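Local structure of protein involved in catabolism of external DNA (Legionella pneumophila subsp. pneumophila, 2OO3) at residues Ser190-Cys195 against Ile242-Pro246; Pro68-Asp72 against Leu260-Phe264. The protein probably methylates N6 of a specific adenine, A2030, in 23S ribosomal RNA, with S-adenosyl-L-methionine as methyl donor. All coordinates share one frame; numbering follows the deposited sequence.

Contact 1: residues Ser190-Cys195 against Ile242-Pro246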
loop_
_atom_site.group_PDB
_atom_site.type_symbol
_atom_site.label_atom_id
_atom_site.label_comp_id
_atom_site.label_asym_id
_atom_site.label_seq_id
_atom_site.Cartn_x
_atom_site.Cartn_y
_atom_site.Cartn_z
ATOM N N SER A 190 10.612 -10.574 -13.380
ATOM C CA SER A 190 11.638 -9.990 -12.514
ATOM C C SER A 190 11.728 -8.451 -12.649
ATOM O O SER A 190 12.456 -7.795 -11.906
ATOM C CB SER A 190 12.986 -10.660 -12.823
ATOM O OG SER A 190 13.423 -10.261 -14.121
ATOM N N THR A 191 11.016 -7.888 -13.627
ATOM C CA THR A 191 11.004 -6.448 -13.869
ATOM C C THR A 191 9.749 -5.766 -13.318
ATOM O O THR A 191 9.621 -4.537 -13.414
ATOM C CB THR A 191 11.143 -6.095 -15.367
ATOM O OG1 THR A 191 10.041 -6.646 -16.095
ATOM C CG2 THR A 191 12.499 -6.614 -15.950
ATOM N N GLY A 192 8.843 -6.551 -12.726
ATOM C CA GLY A 192 7.642 -5.992 -12.106
ATOM C C GLY A 192 7.996 -5.169 -10.874
ATOM O O GLY A 192 9.043 -5.382 -10.247
ATOM N N LEU A 193 7.139 -4.217 -10.543
ATOM C CA LEU A 193 7.314 -3.394 -9.336
ATOM C C LEU A 193 6.455 -4.062 -8.272
ATOM O O LEU A 193 5.227 -4.103 -8.418
ATOM C CB LEU A 193 6.863 -1.953 -9.596
ATOM C CG LEU A 193 7.421 -0.878 -8.635
ATOM C CD1 LEU A 193 7.030 0.515 -9.090
ATOM C CD2 LEU A 193 6.980 -1.100 -7.203
ATOM N N TYR A 194 7.097 -4.667 -7.274
ATOM C CA TYR A 194 6.410 -5.348 -6.170
ATOM C C TYR A 194 6.435 -4.469 -4.902
ATOM O O TYR A 194 7.485 -3.964 -4.516
ATOM C CB TYR A 194 7.084 -6.707 -5.877
ATOM C CG TYR A 194 7.020 -7.671 -7.064
ATOM C CD1 TYR A 194 5.976 -8.592 -7.190
ATOM C CD2 TYR A 194 7.992 -7.644 -8.077
ATOM C CE1 TYR A 194 5.907 -9.470 -8.283
ATOM C CE2 TYR A 194 7.920 -8.542 -9.193
ATOM C CZ TYR A 194 6.875 -9.436 -9.273
ATOM O OH TYR A 194 6.792 -10.306 -10.355
ATOM N N CYS A 195 5.279 -4.268 -4.285
ATOM C CA CYS A 195 5.191 -3.480 -3.072
ATOM C C CYS A 195 4.389 -4.267 -2.041
ATOM O O CYS A 195 3.191 -4.490 -2.208
ATOM C CB CYS A 195 4.488 -2.158 -3.349
ATOM S SG CYS A 195 4.380 -1.104 -1.908
ATOM N N ILE A 242 9.812 -2.754 -1.202
ATOM C CA ILE A 242 9.553 -2.507 -2.619
ATOM C C ILE A 242 10.698 -3.071 -3.430
ATOM O O ILE A 242 11.861 -2.790 -3.138
ATOM C CB ILE A 242 9.332 -0.975 -2.937
ATOM C CG1 ILE A 242 8.120 -0.445 -2.149
ATOM C CG2 ILE A 242 9.096 -0.776 -4.439
ATOM C CD1 ILE A 242 8.049 1.030 -1.975
ATOM N N ILE A 243 10.357 -3.926 -4.383
ATOM C CA ILE A 243 11.307 -4.439 -5.366
ATOM C C ILE A 243 11.141 -3.653 -6.661
ATOM O O ILE A 243 10.019 -3.430 -7.129
ATOM C CB ILE A 243 11.067 -5.920 -5.648
ATOM C CG1 ILE A 243 11.215 -6.724 -4.335
ATOM C CG2 ILE A 243 12.050 -6.457 -6.740
ATOM C CD1 ILE A 243 10.729 -8.215 -4.423
ATOM N N ASN A 244 12.272 -3.231 -7.213
ATOM C CA ASN A 244 12.330 -2.360 -8.381
ATOM C C ASN A 244 11.708 -0.993 -8.117
ATOM O O ASN A 244 10.865 -0.523 -8.885
ATOM C CB ASN A 244 11.721 -3.089 -9.584
ATOM C CG ASN A 244 12.560 -4.313 -9.977
ATOM O OD1 ASN A 244 13.800 -4.280 -9.902
ATOM N ND2 ASN A 244 11.897 -5.388 -10.375
ATOM N N PRO A 245 12.117 -0.340 -7.010
ATOM C CA PRO A 245 11.475 0.936 -6.775
ATOM C C PRO A 245 11.885 1.980 -7.829
ATOM O O PRO A 245 12.989 1.884 -8.417
ATOM C CB PRO A 245 11.984 1.340 -5.389
ATOM C CG PRO A 245 13.345 0.667 -5.284
ATOM C CD PRO A 245 13.119 -0.672 -5.971
ATOM N N PRO A 246 11.000 2.961 -8.081
ATOM C CA PRO A 246 11.256 3.983 -9.082
ATOM C C PRO A 246 12.400 4.876 -8.712
ATOM O O PRO A 246 12.728 5.067 -7.510
ATOM C CB PRO A 246 9.976 4.803 -9.085
ATOM C CG PRO A 246 8.906 3.846 -8.502
ATOM C CD PRO A 246 9.693 3.158 -7.434
#

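Contact 2: residues Pro68-Asp72 against Leu260-Phe264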
loop_
_atom_site.group_PDB
_atom_site.type_symbol
_atom_site.label_atom_id
_atom_site.label_comp_id
_atom_site.label_asym_id
_atom_site.label_seq_id
_atom_site.Cartn_x
_atom_site.Cartn_y
_atom_site.Cartn_z
ATOM N N PRO A 68 -5.392 13.721 11.637
ATOM C CA PRO A 68 -4.462 14.873 11.804
ATOM C C PRO A 68 -3.855 15.361 10.481
ATOM O O PRO A 68 -3.596 16.559 10.302
ATOM C CB PRO A 68 -3.341 14.310 12.706
ATOM C CG PRO A 68 -3.960 13.094 13.388
ATOM C CD PRO A 68 -4.940 12.530 12.383
ATOM N N VAL A 69 -3.649 14.427 9.559
ATOM C CA VAL A 69 -3.037 14.725 8.273
ATOM C C VAL A 69 -4.062 15.511 7.457
ATOM O O VAL A 69 -3.732 16.574 6.867
ATOM C CB VAL A 69 -2.561 13.399 7.551
ATOM C CG1 VAL A 69 -2.118 13.667 6.131
ATOM C CG2 VAL A 69 -1.409 12.759 8.309
ATOM N N TRP A 70 -5.298 15.009 7.450
ATOM C CA TRP A 70 -6.394 15.630 6.731
ATOM C C TRP A 70 -6.718 17.027 7.254
ATOM O O TRP A 70 -6.879 17.966 6.472
ATOM C CB TRP A 70 -7.659 14.779 6.839
ATOM C CG TRP A 70 -8.935 15.427 6.265
ATOM C CD1 TRP A 70 -10.007 15.908 6.988
ATOM C CD2 TRP A 70 -9.273 15.626 4.869
ATOM N NE1 TRP A 70 -10.970 16.398 6.131
ATOM C CE2 TRP A 70 -10.550 16.242 4.832
ATOM C CE3 TRP A 70 -8.613 15.353 3.652
ATOM C CZ2 TRP A 70 -11.204 16.560 3.626
ATOM C CZ3 TRP A 70 -9.255 15.686 2.444
ATOM C CH2 TRP A 70 -10.542 16.288 2.450
ATOM N N LEU A 71 -6.827 17.150 8.570
ATOM C CA LEU A 71 -7.123 18.445 9.169
ATOM C C LEU A 71 -6.074 19.494 8.803
ATOM O O LEU A 71 -6.419 20.665 8.614
ATOM C CB LEU A 71 -7.244 18.317 10.693
ATOM C CG LEU A 71 -8.519 17.600 11.145
ATOM C CD1 LEU A 71 -8.542 17.429 12.638
ATOM C CD2 LEU A 71 -9.775 18.317 10.673
ATOM N N ASP A 72 -4.813 19.078 8.705
ATOM C CA ASP A 72 -3.717 19.994 8.375
ATOM C C ASP A 72 -3.332 20.001 6.906
ATOM O O ASP A 72 -2.204 20.380 6.566
ATOM C CB ASP A 72 -2.468 19.658 9.193
ATOM C CG ASP A 72 -1.582 20.871 9.426
ATOM O OD1 ASP A 72 -2.131 21.996 9.481
ATOM O OD2 ASP A 72 -0.351 20.697 9.555
ATOM N N LEU A 260 5.274 12.699 8.239
ATOM C CA LEU A 260 4.377 11.875 9.073
ATOM C C LEU A 260 4.796 11.783 10.567
ATOM O O LEU A 260 3.946 11.742 11.477
ATOM C CB LEU A 260 4.216 10.477 8.449
ATOM C CG LEU A 260 3.494 10.494 7.087
ATOM C CD1 LEU A 260 3.374 9.068 6.597
ATOM C CD2 LEU A 260 2.079 11.150 7.238
ATOM N N THR A 261 6.099 11.740 10.825
ATOM C CA THR A 261 6.571 11.672 12.206
ATOM C C THR A 261 6.261 12.979 12.938
ATOM O O THR A 261 6.299 12.994 14.163
ATOM C CB THR A 261 8.069 11.379 12.338
ATOM O OG1 THR A 261 8.828 12.439 11.748
ATOM C CG2 THR A 261 8.449 10.062 11.662
ATOM N N THR A 262 5.954 14.062 12.217
ATOM C CA THR A 262 5.504 15.286 12.896
ATOM C C THR A 262 4.019 15.205 13.312
ATOM O O THR A 262 3.582 15.974 14.151
ATOM C CB THR A 262 5.742 16.582 12.073
ATOM O OG1 THR A 262 4.829 16.661 10.969
ATOM C CG2 THR A 262 7.188 16.661 11.557
ATOM N N TYR A 263 3.256 14.282 12.718
ATOM C CA TYR A 263 1.845 14.077 13.074
ATOM C C TYR A 263 1.634 12.893 14.016
ATOM O O TYR A 263 0.769 12.931 14.872
ATOM C CB TYR A 263 0.971 13.913 11.808
ATOM C CG TYR A 263 0.920 15.163 10.951
ATOM C CD1 TYR A 263 0.047 16.208 11.263
ATOM C CD2 TYR A 263 1.751 15.307 9.842
ATOM C CE1 TYR A 263 0.011 17.364 10.499
ATOM C CE2 TYR A 263 1.733 16.475 9.065
ATOM C CZ TYR A 263 0.858 17.487 9.389
ATOM O OH TYR A 263 0.812 18.636 8.609
ATOM N N PHE A 264 2.418 11.841 13.872
ATOM C CA PHE A 264 2.193 10.634 14.669
ATOM C C PHE A 264 3.182 10.587 15.844
ATOM O O PHE A 264 4.390 10.456 15.621
ATOM C CB PHE A 264 2.349 9.388 13.803
ATOM C CG PHE A 264 1.480 9.383 12.533
ATOM C CD1 PHE A 264 0.201 9.926 12.528
ATOM C CD2 PHE A 264 1.939 8.768 11.369
ATOM C CE1 PHE A 264 -0.589 9.897 11.366
ATOM C CE2 PHE A 264 1.170 8.750 10.204
ATOM C CZ PHE A 264 -0.112 9.327 10.216
#

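Contact 1: residues Ser190-Cys195 against Ile242-Pro246
Asn244 reaches across from the end of its strand and places its amide nitrogen between two carbonyls of the opposing segment. ND2 donates to Gly192 O over 2.9 Å in a nearly straight bond (172° at the hydrogen), and its second N-H goes to Ser190 O, also 2.9 Å away but more bent, at 145°. Both acceptors lie in or close to the amide plane of Asn244, while the amide nitrogen stands tilted from the plane of each carbonyl. Two bonds thus fix the rotation of the carboxamide and tie the turn at 190-192 to the end of strand 237-243. The side chain starts out toward that turn, with CG opposite the carbonyl carbon (chi1 -65°).

Beyond Asn244 the backbones pair as antiparallel strands. Tyr194 and Ile243 form a hydrogen-bonded pair, Ile243 N giving to Tyr194 O at 2.9 Å and Tyr194 N to Ile243 O at 3.2 Å; on that face their CB atoms lie side by side, beneath helix 174-188, and Tyr194 OH bonds to Phe189 O. Cys195 and Ile242 turn to the other face, where Cys195 SG touches Ile242 CG1 (3.8 Å). Leu193 divides its branches: CD2 presses on Ile242 CG2 at a tight 3.5 Å, and CD1 meets Pro246 CG at 3.9 Å, Leu193 and Pro246 crossing roughly at right angles. Leu193, Cys195 and Pro246 also reach helix 14-30.

Strand 237-243 is thus the antiparallel strand 7 of the class I methyltransferase order 3-2-1-4-5-7-6, a Rossmann-like sheet here extended by an eighth strand, 270-275, next to 220-226.

Contact 2: residues Pro68-Asp72 against Leu260-Phe264
Tyr263 meets Asp72 at the edge of its ring, where OH donates to Asp72 OD2 over 2.5 Å. The oxygen is approached on its anti side, 20° out of the carboxylate plane, and the carboxylate and ring planes stand 63° apart. Tyr263 CG lies opposite its carbonyl carbon (chi1 -65°), which carries the ring toward 68-72. Behind the hydroxyl the ring runs alongside Pro68 in helix 66-71: CD1 lies 4.1 Å from Pro68 CB, and CE1 comes to 3.7 Å from Pro68 O.

Val69 fills the other part of the interface through a single methyl. Its CG2 touches both Leu260 CD2, at 4.0 Å, and Phe264 CZ, at 4.1 Å, and also approaches Tyr263 CG obliquely.

Farther out, Asp72 is the first residue to leave the helical path, and its OD1 has a weak hydrogen bond from Asn75. Leu76 packs on both Val69 and Tyr263. Leu260 and Phe264 rest on helix 14-30, while Leu260 O receives the N-H groups of Tyr263 and Phe264.

The chemistry is that of two segments joined by one polar bond beside an apolar patch; a hydroxyl donating to Asp72 would probably favour the ionised carboxylate, although the exact shortness of the bond is uncertain.

Overall arrangement
The two contacts lie on opposite sides of the chain's centre, their own centres 28 Å apart and nearest atoms about 13 Å apart. Strand 237-243, which supplies contact 1, is followed in the chain by helix 249-263, which supplies contact 2. Helix 14-30 bridges them: Leu193, Cys195 and Pro246 touch it in one, Leu260 and Phe264 in the other. It also carries His20, a predicted S-adenosyl-L-methionine-binding residue, about 9 Å from the side chains of both Cys195 and Leu260. Cys195 is closer still, about 8 Å, to Asp166, the predicted proton acceptor. A sulfate, probably from the crystallisation liquor, lies about 6 Å from the Asn244 side chain. One helix thus links sheet pairing and helix packing around a probable cofactor site.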